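Local coordinates for fimbria adhesin protein (Klebsiella pneumoniae, PDB 3U4K), which binds human collagen V through its receptor-binding domain, the part present here, as an adhesin of Klebsiella pneumoniae fimbriae, at residues W59-D63 with G132-T136; S97-P101 with G147-L151. The contacts are given in a common frame with arbitrary orientation. Residue numbers count along the deposited sequence, not the author numbering.

How the contacts relate
The two contacts illustrate how a jelly-roll receptor domain is tied together by different means in different places. Contact 1 is regular sheet pairing, between strands 53-61 and 133-141; contact 2 packs the loop joining strands 96-97 and 103-111 against the segment carrying strand 149-150. Along the chain the segments alternate, 59-63, 97-101, 132-136 and 147-151, so the two connections cross. Their centres lie 27 Å apart on opposite sides of the chain's centre, with nearest atoms about 10 Å apart. Strand 103-111, which follows the loop of contact 2, pairs with strand 133-141 of contact 1, so one antiparallel sheet of the receptor-binding domain links the two places.

Contact 1 (W59-D63 with G132-T136); sequences WTMPD and GSTFT
Antiparallel pairing in a jelly-roll sheet is exemplified where the end of strand 53-61 meets the start of strand 133-141. The axes of the short strand segments 59-61 and 133-136 approach to 4.6 Å, with 152° between their N-to-C directions. Trp59 faces Phe135 and Met61 faces Ser133 as hydrogen-bonded pairs, with Thr60 opposite Thr134 as the non-hydrogen-bonded pair between them. The backbone is extended, and the bonds run Trp59 N to Phe135 O (2.8 Å), Phe135 N to Trp59 O (2.6 Å), Met61 N to Ser133 O (2.9 Å) and Ser133 N to Met61 O (3.2 Å).

Side chains alternate between faces. Thr60 and Thr134 both adopt p rotamers, bringing Thr60 CG2 within 3.7 Å of Thr134 CG2. On the other face, Trp59 (m, chi2 -99°) and Phe135 (t, chi2 89°) meet at Trp59 CE3 and Phe135 CD2, 4.4 Å apart; both also touch Ile35 of strand 33-36, an apolar patch joining the strands. Met61, a selenomethionine, has chi1 45° and chi2 -166°, but chi3 near 118° swings its methyl across the pair, placing Met61 CE 3.4 Å from Ser133 OG and 4.3 Å from Phe135 CB. Ser133 (p) hydrogen-bonds through its hydroxyl to Arg109 and Ala131 O.

Beyond the strand end, the CA-to-CB bond of Pro62 points away from 132-136 and the chain closes in, with CA atoms of Asp63 and Gly132 3.7 Å apart. A CB on Gly132 would clash with Asp63 N. Asp63, with chi1 at -136°, accepts the last bond, Gly132 N to Asp63 OD1, at 3.1 Å and 169°.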
loop_
_atom_site.group_PDB
_atom_site.type_symbol
_atom_site.label_atom_id
_atom_site.label_comp_id
_atom_site.label_asym_id
_atom_site.label_seq_id
_atom_site.Cartn_x
_atom_site.Cartn_y
_atom_site.Cartn_z
ATOM N N TRP A 59 1.012 -9.472 -3.689
ATOM C CA TRP A 59 -0.155 -9.882 -4.456
ATOM C C TRP A 59 0.006 -9.488 -5.895
ATOM O O TRP A 59 0.547 -8.424 -6.201
ATOM C CB TRP A 59 -1.419 -9.250 -3.896
ATOM C CG TRP A 59 -1.645 -9.552 -2.442
ATOM C CD1 TRP A 59 -2.482 -10.519 -1.896
ATOM C CD2 TRP A 59 -1.030 -8.885 -1.289
ATOM N NE1 TRP A 59 -2.428 -10.496 -0.527
ATOM C CE2 TRP A 59 -1.574 -9.542 -0.098
ATOM C CE3 TRP A 59 -0.113 -7.849 -1.129
ATOM C CZ2 TRP A 59 -1.203 -9.162 1.183
ATOM C CZ3 TRP A 59 0.253 -7.477 0.170
ATOM C CH2 TRP A 59 -0.283 -8.117 1.296
ATOM N N THR A 60 -0.460 -10.348 -6.794
ATOM C CA THR A 60 -0.415 -10.053 -8.220
ATOM C C THR A 60 -1.817 -9.762 -8.761
ATOM O O THR A 60 -2.815 -10.296 -8.264
ATOM C CB THR A 60 0.233 -11.201 -9.031
ATOM O OG1 THR A 60 -0.593 -12.371 -8.961
ATOM C CG2 THR A 60 1.629 -11.531 -8.499
HETATM N N MSE A 61 -1.882 -8.895 -9.768
HETATM C CA MSE A 61 -3.117 -8.671 -10.515
HETATM C C MSE A 61 -2.840 -9.029 -11.948
HETATM O O MSE A 61 -1.896 -8.505 -12.550
HETATM C CB MSE A 61 -3.645 -7.244 -10.387
HETATM C CG MSE A 61 -2.568 -6.175 -10.539
HETATM SE SE MSE A 61 -3.286 -4.454 -9.908
HETATM C CE MSE A 61 -2.002 -4.163 -8.439
ATOM N N PRO A 62 -3.649 -9.942 -12.512
ATOM C CA PRO A 62 -3.455 -10.373 -13.896
ATOM C C PRO A 62 -3.678 -9.220 -14.870
ATOM O O PRO A 62 -4.488 -8.329 -14.594
ATOM C CB PRO A 62 -4.531 -11.449 -14.085
ATOM C CG PRO A 62 -5.575 -11.134 -13.066
ATOM C CD PRO A 62 -4.822 -10.586 -11.890
ATOM N N ASP A 63 -2.954 -9.229 -15.988
ATOM C CA ASP A 63 -3.133 -8.199 -17.004
ATOM C C ASP A 63 -4.534 -8.329 -17.594
ATOM O O ASP A 63 -4.951 -9.412 -18.008
ATOM C CB ASP A 63 -2.050 -8.268 -18.080
ATOM C CG ASP A 63 -1.508 -6.893 -18.447
ATOM O OD1 ASP A 63 -2.256 -5.889 -18.336
ATOM O OD2 ASP A 63 -0.326 -6.811 -18.841
ATOM N N GLY A 132 -1.228 -5.099 -15.544
ATOM C CA GLY A 132 -0.879 -6.260 -14.730
ATOM C C GLY A 132 0.402 -5.996 -13.967
ATOM O O GLY A 132 1.414 -5.586 -14.549
ATOM N N SER A 133 0.350 -6.202 -12.655
ATOM C CA SER A 133 1.474 -5.872 -11.783
ATOM C C SER A 133 1.452 -6.656 -10.476
ATOM O O SER A 133 0.526 -7.430 -10.210
ATOM C CB SER A 133 1.488 -4.367 -11.489
ATOM O OG SER A 133 0.239 -3.939 -10.974
ATOM N N THR A 134 2.495 -6.457 -9.676
ATOM C CA THR A 134 2.557 -6.970 -8.315
ATOM C C THR A 134 2.396 -5.808 -7.350
ATOM O O THR A 134 2.935 -4.727 -7.585
ATOM C CB THR A 134 3.904 -7.665 -8.012
ATOM O OG1 THR A 134 4.979 -6.716 -8.107
ATOM C CG2 THR A 134 4.151 -8.834 -8.964
ATOM N N PHE A 135 1.650 -6.027 -6.274
ATOM C CA PHE A 135 1.614 -5.072 -5.168
ATOM C C PHE A 135 2.332 -5.684 -3.974
ATOM O O PHE A 135 2.076 -6.834 -3.618
ATOM C CB PHE A 135 0.177 -4.685 -4.804
ATOM C CG PHE A 135 0.083 -3.496 -3.887
ATOM C CD1 PHE A 135 0.012 -2.206 -4.403
ATOM C CD2 PHE A 135 0.074 -3.660 -2.502
ATOM C CE1 PHE A 135 -0.066 -1.106 -3.560
ATOM C CE2 PHE A 135 -0.005 -2.564 -1.655
ATOM C CZ PHE A 135 -0.076 -1.286 -2.185
ATOM N N THR A 136 3.230 -4.915 -3.362
ATOM C CA THR A 136 4.068 -5.430 -2.273
ATOM C C THR A 136 4.036 -4.565 -1.010
ATOM O O THR A 136 4.359 -3.374 -1.045
ATOM C CB THR A 136 5.526 -5.650 -2.738
ATOM O OG1 THR A 136 5.546 -6.611 -3.802
ATOM C CG2 THR A 136 6.400 -6.161 -1.601
#

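Contact 2 (S97-P101 with G147-L151)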
loop_
_atom_site.group_PDB
_atom_site.type_symbol
_atom_site.label_atom_id
_atom_site.label_comp_id
_atom_site.label_asym_id
_atom_site.label_seq_id
_atom_site.Cartn_x
_atom_site.Cartn_y
_atom_site.Cartn_z
ATOM N N SER A 97 5.571 5.119 9.676
ATOM C CA SER A 97 5.541 4.681 11.069
ATOM C C SER A 97 4.111 4.373 11.515
ATOM O O SER A 97 3.149 4.845 10.907
ATOM C CB SER A 97 6.164 5.749 11.967
ATOM O OG SER A 97 5.456 6.970 11.851
ATOM N N THR A 98 3.984 3.588 12.584
ATOM C CA THR A 98 2.677 3.125 13.059
ATOM C C THR A 98 2.378 3.533 14.505
ATOM O O THR A 98 3.217 4.136 15.182
ATOM C CB THR A 98 2.572 1.589 12.960
ATOM O OG1 THR A 98 3.263 1.132 11.793
ATOM C CG2 THR A 98 1.118 1.157 12.883
ATOM N N ALA A 99 1.167 3.200 14.956
ATOM C CA ALA A 99 0.795 3.243 16.369
ATOM C C ALA A 99 1.563 2.187 17.178
ATOM O O ALA A 99 1.643 2.274 18.403
ATOM C CB ALA A 99 -0.706 3.047 16.526
ATOM N N ILE A 100 2.112 1.192 16.485
ATOM C CA ILE A 100 3.012 0.215 17.095
ATOM C C ILE A 100 4.450 0.747 17.033
ATOM O O ILE A 100 4.946 1.072 15.949
ATOM C CB ILE A 100 2.902 -1.176 16.427
ATOM C CG1 ILE A 100 1.462 -1.694 16.508
ATOM C CG2 ILE A 100 3.846 -2.171 17.090
ATOM C CD1 ILE A 100 1.182 -2.924 15.670
ATOM N N PRO A 101 5.117 0.850 18.203
ATOM C CA PRO A 101 6.477 1.396 18.297
ATOM C C PRO A 101 7.485 0.616 17.461
ATOM O O PRO A 101 7.532 -0.615 17.526
ATOM C CB PRO A 101 6.812 1.257 19.787
ATOM C CG PRO A 101 5.491 1.203 20.475
ATOM C CD PRO A 101 4.581 0.483 19.528
ATOM N N GLY A 147 7.470 -2.699 19.582
ATOM C CA GLY A 147 6.292 -3.019 20.387
ATOM C C GLY A 147 5.447 -4.113 19.764
ATOM O O GLY A 147 5.852 -4.740 18.787
ATOM N N SER A 148 4.273 -4.346 20.339
ATOM C CA SER A 148 3.340 -5.342 19.826
ATOM C C SER A 148 1.989 -4.707 19.528
ATOM O O SER A 148 1.746 -3.557 19.895
ATOM C CB SER A 148 3.178 -6.497 20.820
ATOM O OG SER A 148 4.301 -7.359 20.791
ATOM N N GLY A 149 1.114 -5.455 18.856
ATOM C CA GLY A 149 -0.229 -4.974 18.541
ATOM C C GLY A 149 -0.791 -5.475 17.223
ATOM O O GLY A 149 -0.098 -6.139 16.448
ATOM N N THR A 150 -2.061 -5.153 16.983
ATOM C CA THR A 150 -2.748 -5.494 15.742
ATOM C C THR A 150 -3.080 -4.206 14.999
ATOM O O THR A 150 -3.535 -3.234 15.606
ATOM C CB THR A 150 -4.046 -6.279 16.014
ATOM O OG1 THR A 150 -3.766 -7.371 16.896
ATOM C CG2 THR A 150 -4.639 -6.823 14.725
ATOM N N LEU A 151 -2.842 -4.201 13.691
ATOM C CA LEU A 151 -3.080 -3.017 12.867
ATOM C C LEU A 151 -4.565 -2.726 12.688
ATOM O O LEU A 151 -5.385 -3.646 12.650
ATOM C CB LEU A 151 -2.394 -3.157 11.509
ATOM C CG LEU A 151 -0.866 -3.141 11.548
ATOM C CD1 LEU A 151 -0.292 -3.576 10.214
ATOM C CD2 LEU A 151 -0.356 -1.763 11.927
#
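Where a loop packs on a neighbouring strand, one branched apolar side chain can give the largest single share of the contact, and Ile100 is such a case. Its m,t rotamer spreads the side chain along the backbone of 147-151: Ile100 CG2 lies 3.7 Å from Gly147 C and 3.8 Å from Ser148 O, while Ile100 CD1 comes within 3.5 Å of Gly149 O and 4.2 Å of Leu151 CD2.

Gly147 forms the second focus. Its amide donates a nearly straight hydrogen bond to the loop, Gly147 N to Pro101 O at 2.9 Å, and a CB here would collide with Pro101 CD, so the close approach depends on the missing side chain. Outside the pair, the carbonyl of Gly147 is bonded to Ser179 OG.

Leu151 completes the apolar surface. Although its CA-to-CB bond points sideways, the end of the side chain reaches back, and Leu151 CD2 meets Thr98 CG2 at 3.4 Å. The hydroxyl of Thr98 hydrogen-bonds to Ile103 O, at the start of strand 103-111. Backbone hydrogen bonds join Gly149 to Ile177 and Leu151 to Ile175, making 149-150 an outer strand of a small mixed sheet, and the loop packs on it: loop-to-strand packing within the jelly-roll beta barrel.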